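Local coordinates for phosphatidylethanolamine-binding protein, putative (Plasmodium falciparum, PDB 2R77) that probably binds phosphatidylethanolamine and may regulate protein kinase activity, at residues A[93-101]-A[140-148]. Sequence-based numbering, arbitrary orientation.
Sequences PDYPSRLRP and KGTGLHRIS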
ATOM      1  N   PRO A  93       4.053   0.407  -7.408  1.00 11.75           N
ATOM      2  CA  PRO A  93       3.865  -0.614  -8.462  1.00 11.08           C
ATOM      3  C   PRO A  93       4.543  -0.194  -9.780  1.00 11.18           C
ATOM      4  O   PRO A  93       4.379  -0.886 -10.809  1.00 10.87           O
ATOM      5  CB  PRO A  93       2.345  -0.635  -8.637  1.00 12.37           C
ATOM      6  CG  PRO A  93       1.992   0.805  -8.459  1.00 11.81           C
ATOM      7  CD  PRO A  93       2.910   1.335  -7.352  1.00 11.72           C
ATOM      8  N   ASP A  94       5.295   0.914  -9.736  1.00 10.72           N
ATOM      9  CA  ASP A  94       5.885   1.512 -10.949  1.00 10.40           C
ATOM     10  C   ASP A  94       7.403   1.555 -10.875  1.00 11.29           C
ATOM     11  O   ASP A  94       8.063   2.558 -11.212  1.00 12.28           O
ATOM     12  CB  ASP A  94       5.253   2.879 -11.218  1.00 11.23           C
ATOM     13  CG  ASP A  94       3.795   2.764 -11.630  1.00 10.20           C
ATOM     14  OD1 ASP A  94       3.502   1.956 -12.556  1.00 11.79           O
ATOM     15  OD2 ASP A  94       2.938   3.482 -11.064  1.00 11.59           O
ATOM     16  N   TYR A  95       7.958   0.421 -10.457  1.00 11.87           N
ATOM     17  CA  TYR A  95       9.405   0.335 -10.249  1.00 13.18           C
ATOM     18  C   TYR A  95      10.036  -0.552 -11.329  1.00 13.31           C
ATOM     19  O   TYR A  95       9.655  -1.711 -11.468  1.00 13.51           O
ATOM     20  CB  TYR A  95       9.701  -0.229  -8.868  1.00 13.44           C
ATOM     21  CG  TYR A  95      11.161  -0.488  -8.672  1.00 14.11           C
ATOM     22  CD1 TYR A  95      12.041   0.565  -8.446  1.00 12.11           C
ATOM     23  CD2 TYR A  95      11.665  -1.779  -8.743  1.00 15.51           C
ATOM     24  CE1 TYR A  95      13.420   0.339  -8.270  1.00 13.92           C
ATOM     25  CE2 TYR A  95      13.032  -2.026  -8.593  1.00 16.41           C
ATOM     26  CZ  TYR A  95      13.907  -0.947  -8.345  1.00 16.55           C
ATOM     27  OH  TYR A  95      15.277  -1.158  -8.180  1.00 19.85           O
ATOM     28  N   PRO A  96      11.053  -0.035 -12.050  1.00 13.19           N
ATOM     29  CA  PRO A  96      11.723   1.259 -11.892  1.00 13.61           C
ATOM     30  C   PRO A  96      10.996   2.484 -12.462  1.00 12.20           C
ATOM     31  O   PRO A  96      11.287   3.629 -12.042  1.00 13.14           O
ATOM     32  CB  PRO A  96      13.033   1.069 -12.667  1.00 12.74           C
ATOM     33  CG  PRO A  96      12.708   0.112 -13.737  1.00 13.77           C
ATOM     34  CD  PRO A  96      11.650  -0.829 -13.143  1.00 12.85           C
ATOM     35  N   SER A  97      10.071   2.266 -13.400  1.00 13.38           N
ATOM     36  CA  SER A  97       9.417   3.402 -14.052  1.00 12.68           C
ATOM     37  C   SER A  97       7.952   3.173 -14.349  1.00 11.96           C
ATOM     38  O   SER A  97       7.573   2.073 -14.727  1.00 11.96           O
ATOM     39  CB  SER A  97      10.142   3.719 -15.371  1.00 12.95           C
ATOM     40  OG  SER A  97       9.576   4.829 -16.061  1.00 12.61           O
ATOM     41  N   ARG A  98       7.156   4.239 -14.213  1.00 12.21           N
ATOM     42  CA  ARG A  98       5.759   4.277 -14.694  1.00 13.22           C
ATOM     43  C   ARG A  98       5.682   4.104 -16.239  1.00 13.60           C
ATOM     44  O   ARG A  98       4.691   3.595 -16.788  1.00 14.44           O
ATOM     45  CB  ARG A  98       5.147   5.614 -14.285  1.00 13.17           C
ATOM     46  CG  ARG A  98       3.736   5.925 -14.856  1.00 13.68           C
ATOM     47  CD  ARG A  98       2.700   4.937 -14.304  1.00 15.56           C
ATOM     48  NE  ARG A  98       1.349   5.195 -14.844  1.00 16.85           N
ATOM     49  CZ  ARG A  98       0.519   6.151 -14.408  1.00 18.45           C
ATOM     50  NH1 ARG A  98      -0.673   6.264 -14.991  1.00 17.77           N
ATOM     51  NH2 ARG A  98       0.838   6.991 -13.391  1.00 18.21           N
ATOM     52  N   LEU A  99       6.756   4.510 -16.903  1.00 13.00           N
ATOM     53  CA  LEU A  99       6.758   4.764 -18.334  1.00 13.24           C
ATOM     54  C   LEU A  99       7.210   3.589 -19.183  1.00 13.42           C
ATOM     55  O   LEU A  99       7.096   3.647 -20.413  1.00 12.56           O
ATOM     56  CB  LEU A  99       7.664   5.956 -18.609  1.00 12.46           C
ATOM     57  CG  LEU A  99       7.380   7.245 -17.840  1.00 12.47           C
ATOM     58  CD1 LEU A  99       8.267   8.346 -18.369  1.00 13.57           C
ATOM     59  CD2 LEU A  99       5.923   7.624 -17.993  1.00 11.69           C
ATOM     60  N   ARG A 100       7.692   2.531 -18.522  1.00 13.65           N
ATOM     61  CA  ARG A 100       8.225   1.331 -19.171  1.00 13.32           C
ATOM     62  C   ARG A 100       7.425   0.091 -18.719  1.00 13.64           C
ATOM     63  O   ARG A 100       7.024  -0.013 -17.546  1.00 13.80           O
ATOM     64  CB  ARG A 100       9.713   1.129 -18.823  1.00 13.69           C
ATOM     65  CG  ARG A 100      10.645   2.275 -19.238  1.00 13.76           C
ATOM     66  CD  ARG A 100      10.866   2.296 -20.744  1.00 15.93           C
ATOM     67  NE  ARG A 100      11.911   3.255 -21.149  1.00 15.36           N
ATOM     68  CZ  ARG A 100      12.249   3.469 -22.421  1.00 17.65           C
ATOM     69  NH1 ARG A 100      11.630   2.779 -23.379  1.00 13.77           N
ATOM     70  NH2 ARG A 100      13.200   4.358 -22.740  1.00 13.58           N
ATOM     71  N   PRO A 101       7.194  -0.852 -19.641  1.00 14.01           N
ATOM     72  CA  PRO A 101       6.302  -1.993 -19.371  1.00 15.58           C
ATOM     73  C   PRO A 101       6.863  -3.039 -18.401  1.00 16.46           C
ATOM     74  O   PRO A 101       6.083  -3.852 -17.883  1.00 18.44           O
ATOM     75  CB  PRO A 101       6.072  -2.592 -20.763  1.00 15.20           C
ATOM     76  CG  PRO A 101       7.298  -2.218 -21.531  1.00 15.18           C
ATOM     77  CD  PRO A 101       7.713  -0.871 -21.022  1.00 14.71           C
ATOM     78  N   LYS A 140      14.195  10.384 -10.555  1.00 15.16           N
ATOM     79  CA  LYS A 140      13.710  11.449 -11.430  1.00 16.17           C
ATOM     80  C   LYS A 140      13.564  11.000 -12.907  1.00 15.50           C
ATOM     81  O   LYS A 140      14.365  10.228 -13.433  1.00 16.02           O
ATOM     82  CB  LYS A 140      14.595  12.703 -11.324  1.00 16.40           C
ATOM     83  CG  LYS A 140      14.475  13.454  -9.953  1.00 17.41           C
ATOM     84  CD  LYS A 140      15.275  14.779  -9.891  1.00 18.78           C
ATOM     85  CE  LYS A 140      16.809  14.582  -9.970  1.00 24.01           C
ATOM     86  NZ  LYS A 140      17.459  13.667  -8.958  1.00 24.84           N
ATOM     87  N   GLY A 141      12.496  11.458 -13.541  1.00 15.17           N
ATOM     88  CA  GLY A 141      12.259  11.186 -14.975  1.00 16.25           C
ATOM     89  C   GLY A 141      11.757   9.779 -15.252  1.00 15.79           C
ATOM     90  O   GLY A 141      12.028   9.208 -16.320  1.00 17.29           O
ATOM     91  N   THR A 142      11.028   9.202 -14.283  1.00 14.69           N
ATOM     92  CA  THR A 142      10.436   7.867 -14.447  1.00 13.39           C
ATOM     93  C   THR A 142       8.902   7.901 -14.273  1.00 13.05           C
ATOM     94  O   THR A 142       8.285   6.911 -13.822  1.00 13.41           O
ATOM     95  CB  THR A 142      11.108   6.799 -13.504  1.00 12.92           C
ATOM     96  OG1 THR A 142      10.859   7.146 -12.131  1.00 12.67           O
ATOM     97  CG2 THR A 142      12.654   6.698 -13.777  1.00 13.45           C
ATOM     98  N   GLY A 143       8.306   9.040 -14.643  1.00 12.14           N
ATOM     99  CA  GLY A 143       6.864   9.222 -14.644  1.00 12.39           C
ATOM    100  C   GLY A 143       6.260   9.330 -13.248  1.00 12.20           C
ATOM    101  O   GLY A 143       6.978   9.399 -12.241  1.00 11.96           O
ATOM    102  N   LEU A 144       4.927   9.358 -13.209  1.00 12.06           N
ATOM    103  CA  LEU A 144       4.161   9.455 -11.969  1.00 11.88           C
ATOM    104  C   LEU A 144       3.932   8.049 -11.380  1.00 12.32           C
ATOM    105  O   LEU A 144       3.141   7.239 -11.905  1.00 11.90           O
ATOM    106  CB  LEU A 144       2.815  10.120 -12.258  1.00 12.27           C
ATOM    107  CG  LEU A 144       2.904  11.625 -12.522  1.00 12.02           C
ATOM    108  CD1 LEU A 144       1.635  12.111 -13.224  1.00 13.20           C
ATOM    109  CD2 LEU A 144       3.190  12.487 -11.262  1.00 13.69           C
ATOM    110  N   HIS A 145       4.694   7.718 -10.339  1.00 11.40           N
ATOM    111  CA  HIS A 145       4.506   6.430  -9.678  1.00 11.49           C
ATOM    112  C   HIS A 145       3.198   6.425  -8.867  1.00 11.33           C
ATOM    113  O   HIS A 145       2.932   7.365  -8.123  1.00 11.01           O
ATOM    114  CB  HIS A 145       5.696   6.114  -8.778  1.00 12.15           C
ATOM    115  CG  HIS A 145       6.991   5.930  -9.509  1.00 11.21           C
ATOM    116  ND1 HIS A 145       7.917   4.965  -9.154  1.00 11.72           N
ATOM    117  CD2 HIS A 145       7.554   6.641 -10.523  1.00 11.68           C
ATOM    118  CE1 HIS A 145       8.966   5.050  -9.968  1.00 11.18           C
ATOM    119  NE2 HIS A 145       8.761   6.055 -10.807  1.00 11.46           N
ATOM    120  N   ARG A 146       2.432   5.339  -8.987  1.00 11.42           N
ATOM    121  CA  ARG A 146       1.121   5.241  -8.342  1.00 10.53           C
ATOM    122  C   ARG A 146       1.307   4.626  -6.953  1.00 11.18           C
ATOM    123  O   ARG A 146       0.938   3.463  -6.715  1.00 11.02           O
ATOM    124  CB  ARG A 146       0.168   4.416  -9.216  1.00 10.89           C
ATOM    125  CG  ARG A 146      -0.179   5.164 -10.524  1.00 12.55           C
ATOM    126  CD  ARG A 146      -0.763   4.239 -11.566  1.00 15.15           C
ATOM    127  NE  ARG A 146       0.248   3.388 -12.193  1.00 14.75           N
ATOM    128  CZ  ARG A 146       0.018   2.579 -13.226  1.00 16.70           C
ATOM    129  NH1 ARG A 146      -1.208   2.499 -13.771  1.00 16.67           N
ATOM    130  NH2 ARG A 146       1.008   1.841 -13.717  1.00 17.03           N
ATOM    131  N   ILE A 147       1.891   5.424  -6.067  1.00 10.66           N
ATOM    132  CA  ILE A 147       2.201   4.977  -4.699  1.00 11.73           C
ATOM    133  C   ILE A 147       0.892   4.544  -4.023  1.00 11.40           C
ATOM    134  O   ILE A 147      -0.053   5.323  -3.907  1.00 11.72           O
ATOM    135  CB  ILE A 147       2.940   6.098  -3.883  1.00 12.70           C
ATOM    136  CG1 ILE A 147       4.298   6.436  -4.542  1.00 12.24           C
ATOM    137  CG2 ILE A 147       3.176   5.656  -2.438  1.00 13.00           C
ATOM    138  CD1 ILE A 147       5.190   5.221  -4.802  1.00 12.42           C
ATOM    139  N   SER A 148       0.873   3.285  -3.584  1.00 11.72           N
ATOM    140  CA  SER A 148      -0.352   2.575  -3.226  1.00 12.14           C
ATOM    141  C   SER A 148      -0.409   2.128  -1.773  1.00 12.22           C
ATOM    142  O   SER A 148       0.592   1.657  -1.236  1.00 12.67           O
ATOM    143  CB  SER A 148      -0.479   1.362  -4.146  1.00 12.27           C
ATOM    144  OG  SER A 148      -0.830   1.786  -5.459  1.00 13.44           O
TER
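Two conserved signatures of the PEBP fold, the DPDxP loop, here continued by Ser-97 and Arg-98, and the GxHR loop, meet through Asp-94 and Arg-146. Arg-146 takes the carboxylate side-on: NH2 donates to OD1 of Asp-94 at 2.8 Å and NE to OD2 of Asp-94 at 2.9 Å, both nearly straight and on syn lone pairs, with the two flat groups almost coplanar. The backbone N of Arg-146 reaches the anti lone pair of the same OD2, so three bonds fix the carboxylate's rotation.

The guanidinium of Arg-98 lies flat on that of Arg-146, centres 3.8 Å apart and planes at 10°, an arrangement probably eased by the nearby carboxylate. With CG anti to the backbone N (chi1 172°) and a bend at chi2 (65°), Arg-98 curls over the other loop, where its NH2 donates to Leu-144 O at 2.8 Å. Its backbone N bonds Thr-142 O at 2.9 Å. Gly-143 lets Leu-99 and CB of Arg-98 settle against its CA.

On the same aspartate, CB makes a CH-pi contact over a face of the His-145 ring, 4.2 Å from its centroid. The ring is held at both nitrogens, NE2 by Thr-142 OG1 (2.7 Å) and ND1 by Asp-92. This pairing of loops, with a cis peptide before Pro-96, recurs in PEBP proteins, where they border the anion-binding pocket; Asp-92 and His-145 probably line it here.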